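Local atomic coordinates of N-alpha-acetyltransferase 35, NatC auxiliary subunit (Saccharomyces cerevisiae, PDB entry 6YGA), a protein that serves as the auxiliary subunit of the NatC N-terminal acetyltransferase complex, which acetylates the N-terminal methionine of the L-A virus Gag protein. Residues B[193-207]-B[221-235]. Numbering follows the deposited sequence.
Sequences QDVVINSLTESLQIL and KHILKIIICLVHLED
Leu200 and Leu224 interlock where helices 193-207 and 221-231 run antiparallel at 168°, their axes approaching to 9.8 Å in a helical hairpin. The packing is knobs-into-holes from both sides. Leu200 enters the hole formed by Leu224, Ile227, Ile228 and Val231; its CB lies 3.5 Å from Ile228 CG1 as the two side chains pass in opposite directions, while its CD2 meets Ile227 CG2 crosswise. In return Leu224 fills the hole among Leu200, Ser203, Leu204 and Leu207, driving CD2 down to the backbone, 3.3 Å from Leu204 N. Leu204 lies over the neighbours Leu224 and Lys225, CG against Leu224 CD2 and CD1 3.7 Å from Lys225 CG. Val231 is the third knob, seated among Gln193, Val196, Ile197 and Leu200.

Polar contacts gather around Gln193 and residues 231-235. With CG anti to its backbone N (chi1 -171°), Gln193 extends across Val231 and sends NE2 to Asp235 OD1 at 3.0 Å; the N-H...O angle is nearly straight (172°), the acceptor lies in the amide plane, and the donor meets OD1 from the syn side but tilted well out of the carboxylate plane. The same NE2 makes a weak bond to Val231 O. Asp235 OD2 takes His232 ND1 on its syn lone pair at 2.8 Å, nearly in the ring plane, so this carboxylate links Gln193 to the imidazole and restrains the ring's rotation. Ile197 CD1 approaches that ring obliquely, 3.3 Å from His232 NE2.

Helix 142-167 covers one flank of the hairpin of consecutive helices 193-209 and 215-231, with Cys151 against Leu224, Ser150 bonded to Ser203 and Tyr157 to Glu234. Leu97 of helix 85-104 packs on Ile227, whereas helix 245-260 touches Lys225 and contributes His246, stacked on His232.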
loop_
_atom_site.group_PDB
_atom_site.type_symbol
_atom_site.label_atom_id
_atom_site.label_comp_id
_atom_site.label_asym_id
_atom_site.label_seq_id
_atom_site.Cartn_x
_atom_site.Cartn_y
_atom_site.Cartn_z
ATOM N N GLN B 193 2.608 -29.486 -12.490
ATOM C CA GLN B 193 1.669 -28.838 -13.403
ATOM C C GLN B 193 1.050 -29.838 -14.372
ATOM O O GLN B 193 -0.145 -29.754 -14.679
ATOM C CB GLN B 193 2.372 -27.720 -14.171
ATOM C CG GLN B 193 1.435 -26.845 -14.985
ATOM C CD GLN B 193 2.167 -26.018 -16.023
ATOM O OE1 GLN B 193 3.017 -26.528 -16.754
ATOM N NE2 GLN B 193 1.839 -24.735 -16.093
ATOM N N ASP B 194 1.844 -30.793 -14.863
ATOM C CA ASP B 194 1.332 -31.745 -15.843
ATOM C C ASP B 194 0.185 -32.568 -15.267
ATOM O O ASP B 194 -0.817 -32.811 -15.950
ATOM C CB ASP B 194 2.459 -32.659 -16.325
ATOM C CG ASP B 194 3.605 -31.890 -16.952
ATOM O OD1 ASP B 194 3.344 -30.864 -17.618
ATOM O OD2 ASP B 194 4.768 -32.309 -16.781
ATOM N N VAL B 195 0.310 -32.994 -14.009
ATOM C CA VAL B 195 -0.742 -33.790 -13.382
ATOM C C VAL B 195 -2.015 -32.967 -13.226
ATOM O O VAL B 195 -3.124 -33.457 -13.475
ATOM C CB VAL B 195 -0.254 -34.343 -12.030
ATOM C CG1 VAL B 195 -1.356 -35.141 -11.347
ATOM C CG2 VAL B 195 0.987 -35.203 -12.229
ATOM N N VAL B 196 -1.875 -31.700 -12.829
ATOM C CA VAL B 196 -3.042 -30.851 -12.609
ATOM C C VAL B 196 -3.776 -30.588 -13.920
ATOM O O VAL B 196 -5.009 -30.659 -13.980
ATOM C CB VAL B 196 -2.617 -29.541 -11.919
ATOM C CG1 VAL B 196 -3.812 -28.620 -11.734
ATOM C CG2 VAL B 196 -1.958 -29.841 -10.579
ATOM N N ILE B 197 -3.037 -30.288 -14.990
ATOM C CA ILE B 197 -3.676 -30.021 -16.276
ATOM C C ILE B 197 -4.335 -31.282 -16.819
ATOM O O ILE B 197 -5.442 -31.232 -17.368
ATOM C CB ILE B 197 -2.655 -29.437 -17.269
ATOM C CG1 ILE B 197 -2.081 -28.130 -16.732
ATOM C CG2 ILE B 197 -3.296 -29.199 -18.628
ATOM C CD1 ILE B 197 -0.940 -27.599 -17.560
ATOM N N ASN B 198 -3.671 -32.432 -16.670
ATOM C CA ASN B 198 -4.272 -33.689 -17.105
ATOM C C ASN B 198 -5.526 -34.007 -16.300
ATOM O O ASN B 198 -6.530 -34.463 -16.858
ATOM C CB ASN B 198 -3.257 -34.828 -16.992
ATOM C CG ASN B 198 -2.145 -34.725 -18.022
ATOM O OD1 ASN B 198 -2.275 -34.025 -19.026
ATOM N ND2 ASN B 198 -1.047 -35.434 -17.779
ATOM N N SER B 199 -5.491 -33.765 -14.986
ATOM C CA SER B 199 -6.666 -34.008 -14.154
ATOM C C SER B 199 -7.836 -33.132 -14.583
ATOM O O SER B 199 -8.981 -33.597 -14.640
ATOM C CB SER B 199 -6.325 -33.767 -12.682
ATOM O OG SER B 199 -7.488 -33.799 -11.874
ATOM N N LEU B 200 -7.566 -31.862 -14.893
ATOM C CA LEU B 200 -8.621 -30.959 -15.341
ATOM C C LEU B 200 -9.113 -31.331 -16.735
ATOM O O LEU B 200 -10.305 -31.194 -17.036
ATOM C CB LEU B 200 -8.113 -29.518 -15.316
ATOM C CG LEU B 200 -7.766 -28.949 -13.939
ATOM C CD1 LEU B 200 -6.766 -27.807 -14.052
ATOM C CD2 LEU B 200 -9.028 -28.486 -13.232
ATOM N N THR B 201 -8.212 -31.801 -17.600
ATOM C CA THR B 201 -8.627 -32.245 -18.927
ATOM C C THR B 201 -9.494 -33.496 -18.842
ATOM O O THR B 201 -10.501 -33.607 -19.551
ATOM C CB THR B 201 -7.399 -32.491 -19.807
ATOM O OG1 THR B 201 -6.798 -31.238 -20.153
ATOM C CG2 THR B 201 -7.779 -33.230 -21.084
ATOM N N GLU B 202 -9.128 -34.440 -17.972
ATOM C CA GLU B 202 -9.923 -35.655 -17.816
ATOM C C GLU B 202 -11.330 -35.339 -17.323
ATOM O O GLU B 202 -12.305 -35.958 -17.767
ATOM C CB GLU B 202 -9.226 -36.624 -16.862
ATOM C CG GLU B 202 -7.950 -37.237 -17.418
ATOM C CD GLU B 202 -7.243 -38.127 -16.415
ATOM O OE1 GLU B 202 -7.809 -38.367 -15.327
ATOM O OE2 GLU B 202 -6.120 -38.585 -16.714
ATOM N N SER B 203 -11.460 -34.382 -16.400
ATOM C CA SER B 203 -12.790 -33.960 -15.977
ATOM C C SER B 203 -13.537 -33.269 -17.109
ATOM O O SER B 203 -14.769 -33.352 -17.175
ATOM C CB SER B 203 -12.698 -33.040 -14.761
ATOM O OG SER B 203 -12.294 -33.756 -13.608
ATOM N N LEU B 204 -12.818 -32.591 -18.007
ATOM C CA LEU B 204 -13.473 -31.987 -19.163
ATOM C C LEU B 204 -14.071 -33.052 -20.070
ATOM O O LEU B 204 -15.192 -32.895 -20.564
ATOM C CB LEU B 204 -12.489 -31.109 -19.939
ATOM C CG LEU B 204 -12.700 -29.594 -19.860
ATOM C CD1 LEU B 204 -11.812 -28.877 -20.866
ATOM C CD2 LEU B 204 -14.165 -29.233 -20.072
ATOM N N GLN B 205 -13.344 -34.153 -20.284
ATOM C CA GLN B 205 -13.843 -35.218 -21.149
ATOM C C GLN B 205 -15.059 -35.910 -20.547
ATOM O O GLN B 205 -15.949 -36.350 -21.285
ATOM C CB GLN B 205 -12.738 -36.239 -21.426
ATOM C CG GLN B 205 -11.374 -35.646 -21.781
ATOM C CD GLN B 205 -11.379 -34.809 -23.051
ATOM O OE1 GLN B 205 -12.357 -34.784 -23.802
ATOM N NE2 GLN B 205 -10.273 -34.118 -23.298
ATOM N N ILE B 206 -15.115 -36.022 -19.216
ATOM C CA ILE B 206 -16.308 -36.563 -18.568
ATOM C C ILE B 206 -17.518 -35.693 -18.883
ATOM O O ILE B 206 -18.622 -36.200 -19.116
ATOM C CB ILE B 206 -16.082 -36.700 -17.049
ATOM C CG1 ILE B 206 -15.009 -37.755 -16.759
ATOM C CG2 ILE B 206 -17.384 -37.048 -16.328
ATOM C CD1 ILE B 206 -14.781 -38.010 -15.281
ATOM N N LEU B 207 -17.328 -34.371 -18.905
ATOM C CA LEU B 207 -18.429 -33.468 -19.226
ATOM C C LEU B 207 -18.828 -33.570 -20.694
ATOM O O LEU B 207 -20.006 -33.391 -21.027
ATOM C CB LEU B 207 -18.051 -32.028 -18.871
ATOM C CG LEU B 207 -17.597 -31.788 -17.429
ATOM C CD1 LEU B 207 -17.316 -30.311 -17.183
ATOM C CD2 LEU B 207 -18.624 -32.316 -16.439
ATOM N N LYS B 221 -18.208 -26.434 -17.875
ATOM C CA LYS B 221 -17.175 -26.545 -18.901
ATOM C C LYS B 221 -16.315 -25.288 -18.955
ATOM O O LYS B 221 -15.084 -25.372 -19.045
ATOM C CB LYS B 221 -17.814 -26.817 -20.264
ATOM C CG LYS B 221 -18.586 -28.128 -20.357
ATOM C CD LYS B 221 -19.164 -28.324 -21.753
ATOM C CE LYS B 221 -18.068 -28.336 -22.809
ATOM N NZ LYS B 221 -18.623 -28.348 -24.193
ATOM N N HIS B 222 -16.941 -24.110 -18.898
ATOM C CA HIS B 222 -16.169 -22.871 -18.942
ATOM C C HIS B 222 -15.349 -22.685 -17.672
ATOM O O HIS B 222 -14.209 -22.211 -17.728
ATOM C CB HIS B 222 -17.090 -21.671 -19.161
ATOM C CG HIS B 222 -17.528 -21.491 -20.582
ATOM N ND1 HIS B 222 -18.840 -21.639 -20.979
ATOM C CD2 HIS B 222 -16.832 -21.169 -21.698
ATOM C CE1 HIS B 222 -18.932 -21.421 -22.279
ATOM N NE2 HIS B 222 -17.728 -21.134 -22.740
ATOM N N ILE B 223 -15.918 -23.041 -16.518
ATOM C CA ILE B 223 -15.180 -22.958 -15.259
ATOM C C ILE B 223 -13.930 -23.827 -15.321
ATOM O O ILE B 223 -12.834 -23.402 -14.936
ATOM C CB ILE B 223 -16.088 -23.356 -14.081
ATOM C CG1 ILE B 223 -17.099 -22.249 -13.782
ATOM C CG2 ILE B 223 -15.266 -23.672 -12.845
ATOM C CD1 ILE B 223 -18.070 -22.599 -12.677
ATOM N N LEU B 224 -14.077 -25.055 -15.825
ATOM C CA LEU B 224 -12.945 -25.973 -15.902
ATOM C C LEU B 224 -11.835 -25.414 -16.787
ATOM O O LEU B 224 -10.652 -25.504 -16.439
ATOM C CB LEU B 224 -13.413 -27.333 -16.419
ATOM C CG LEU B 224 -12.831 -28.567 -15.728
ATOM C CD1 LEU B 224 -13.186 -28.558 -14.267
ATOM C CD2 LEU B 224 -13.358 -29.826 -16.364
ATOM N N LYS B 225 -12.196 -24.832 -17.933
ATOM C CA LYS B 225 -11.178 -24.284 -18.826
ATOM C C LYS B 225 -10.534 -23.039 -18.230
ATOM O O LYS B 225 -9.344 -22.785 -18.450
ATOM C CB LYS B 225 -11.783 -23.968 -20.191
ATOM C CG LYS B 225 -12.274 -25.174 -20.971
ATOM C CD LYS B 225 -12.781 -24.754 -22.343
ATOM C CE LYS B 225 -13.147 -25.958 -23.196
ATOM N NZ LYS B 225 -13.607 -25.563 -24.558
ATOM N N ILE B 226 -11.307 -22.245 -17.482
ATOM C CA ILE B 226 -10.745 -21.083 -16.795
ATOM C C ILE B 226 -9.677 -21.526 -15.803
ATOM O O ILE B 226 -8.583 -20.952 -15.741
ATOM C CB ILE B 226 -11.858 -20.272 -16.103
ATOM C CG1 ILE B 226 -12.662 -19.463 -17.122
ATOM C CG2 ILE B 226 -11.277 -19.344 -15.046
ATOM C CD1 ILE B 226 -13.753 -18.614 -16.496
ATOM N N ILE B 227 -9.974 -22.570 -15.025
ATOM C CA ILE B 227 -9.013 -23.072 -14.048
ATOM C C ILE B 227 -7.739 -23.541 -14.741
ATOM O O ILE B 227 -6.628 -23.304 -14.253
ATOM C CB ILE B 227 -9.651 -24.187 -13.198
ATOM C CG1 ILE B 227 -10.841 -23.629 -12.408
ATOM C CG2 ILE B 227 -8.632 -24.803 -12.250
ATOM C CD1 ILE B 227 -11.519 -24.638 -11.505
ATOM N N ILE B 228 -7.878 -24.195 -15.899
ATOM C CA ILE B 228 -6.709 -24.617 -16.671
ATOM C C ILE B 228 -5.852 -23.412 -17.046
ATOM O O ILE B 228 -4.619 -23.460 -16.969
ATOM C CB ILE B 228 -7.150 -25.411 -17.915
ATOM C CG1 ILE B 228 -7.710 -26.774 -17.502
ATOM C CG2 ILE B 228 -5.997 -25.565 -18.899
ATOM C CD1 ILE B 228 -8.144 -27.640 -18.662
ATOM N N CYS B 229 -6.492 -22.312 -17.447
ATOM C CA CYS B 229 -5.743 -21.112 -17.807
ATOM C C CYS B 229 -5.011 -20.532 -16.603
ATOM O O CYS B 229 -3.875 -20.060 -16.731
ATOM C CB CYS B 229 -6.682 -20.072 -18.413
ATOM S SG CYS B 229 -7.465 -20.589 -19.958
ATOM N N LEU B 230 -5.642 -20.551 -15.426
ATOM C CA LEU B 230 -4.987 -20.016 -14.236
ATOM C C LEU B 230 -3.783 -20.864 -13.845
ATOM O O LEU B 230 -2.780 -20.338 -13.349
ATOM C CB LEU B 230 -5.981 -19.928 -13.075
ATOM C CG LEU B 230 -7.178 -18.988 -13.254
ATOM C CD1 LEU B 230 -8.232 -19.229 -12.178
ATOM C CD2 LEU B 230 -6.723 -17.540 -13.244
ATOM N N VAL B 231 -3.869 -22.181 -14.056
ATOM C CA VAL B 231 -2.739 -23.059 -13.773
ATOM C C VAL B 231 -1.582 -22.772 -14.724
ATOM O O VAL B 231 -0.411 -22.950 -14.365
ATOM C CB VAL B 231 -3.193 -24.529 -13.847
ATOM C CG1 VAL B 231 -2.014 -25.467 -13.660
ATOM C CG2 VAL B 231 -4.260 -24.799 -12.798
ATOM N N HIS B 232 -1.881 -22.300 -15.929
ATOM C CA HIS B 232 -0.854 -22.008 -16.919
ATOM C C HIS B 232 -0.157 -20.673 -16.693
ATOM O O HIS B 232 0.718 -20.316 -17.488
ATOM C CB HIS B 232 -1.458 -22.025 -18.322
ATOM C CG HIS B 232 -1.483 -23.382 -18.951
ATOM N ND1 HIS B 232 -0.365 -23.962 -19.509
ATOM C CD2 HIS B 232 -2.492 -24.270 -19.115
ATOM C CE1 HIS B 232 -0.683 -25.152 -19.988
ATOM N NE2 HIS B 232 -1.967 -25.363 -19.763
ATOM N N LEU B 233 -0.518 -19.927 -15.648
ATOM C CA LEU B 233 0.096 -18.618 -15.448
ATOM C C LEU B 233 1.558 -18.738 -15.044
ATOM O O LEU B 233 2.332 -17.795 -15.244
ATOM C CB LEU B 233 -0.672 -17.814 -14.399
ATOM C CG LEU B 233 -1.985 -17.180 -14.865
ATOM C CD1 LEU B 233 -2.678 -16.465 -13.711
ATOM C CD2 LEU B 233 -1.730 -16.227 -16.018
ATOM N N GLU B 234 1.959 -19.878 -14.480
ATOM C CA GLU B 234 3.351 -20.047 -14.089
ATOM C C GLU B 234 4.282 -20.187 -15.287
ATOM O O GLU B 234 5.504 -20.095 -15.113
ATOM C CB GLU B 234 3.497 -21.260 -13.167
ATOM C CG GLU B 234 3.396 -22.594 -13.872
ATOM C CD GLU B 234 3.825 -23.746 -12.988
ATOM O OE1 GLU B 234 3.768 -23.600 -11.748
ATOM O OE2 GLU B 234 4.230 -24.795 -13.533
ATOM N N ASP B 235 3.742 -20.391 -16.494
ATOM C CA ASP B 235 4.590 -20.517 -17.676
ATOM C C ASP B 235 5.395 -19.246 -17.929
ATOM O O ASP B 235 6.494 -19.311 -18.491
ATOM C CB ASP B 235 3.748 -20.854 -18.911
ATOM C CG ASP B 235 2.991 -22.168 -18.777
ATOM O OD1 ASP B 235 3.431 -23.053 -18.013
ATOM O OD2 ASP B 235 1.949 -22.316 -19.451
#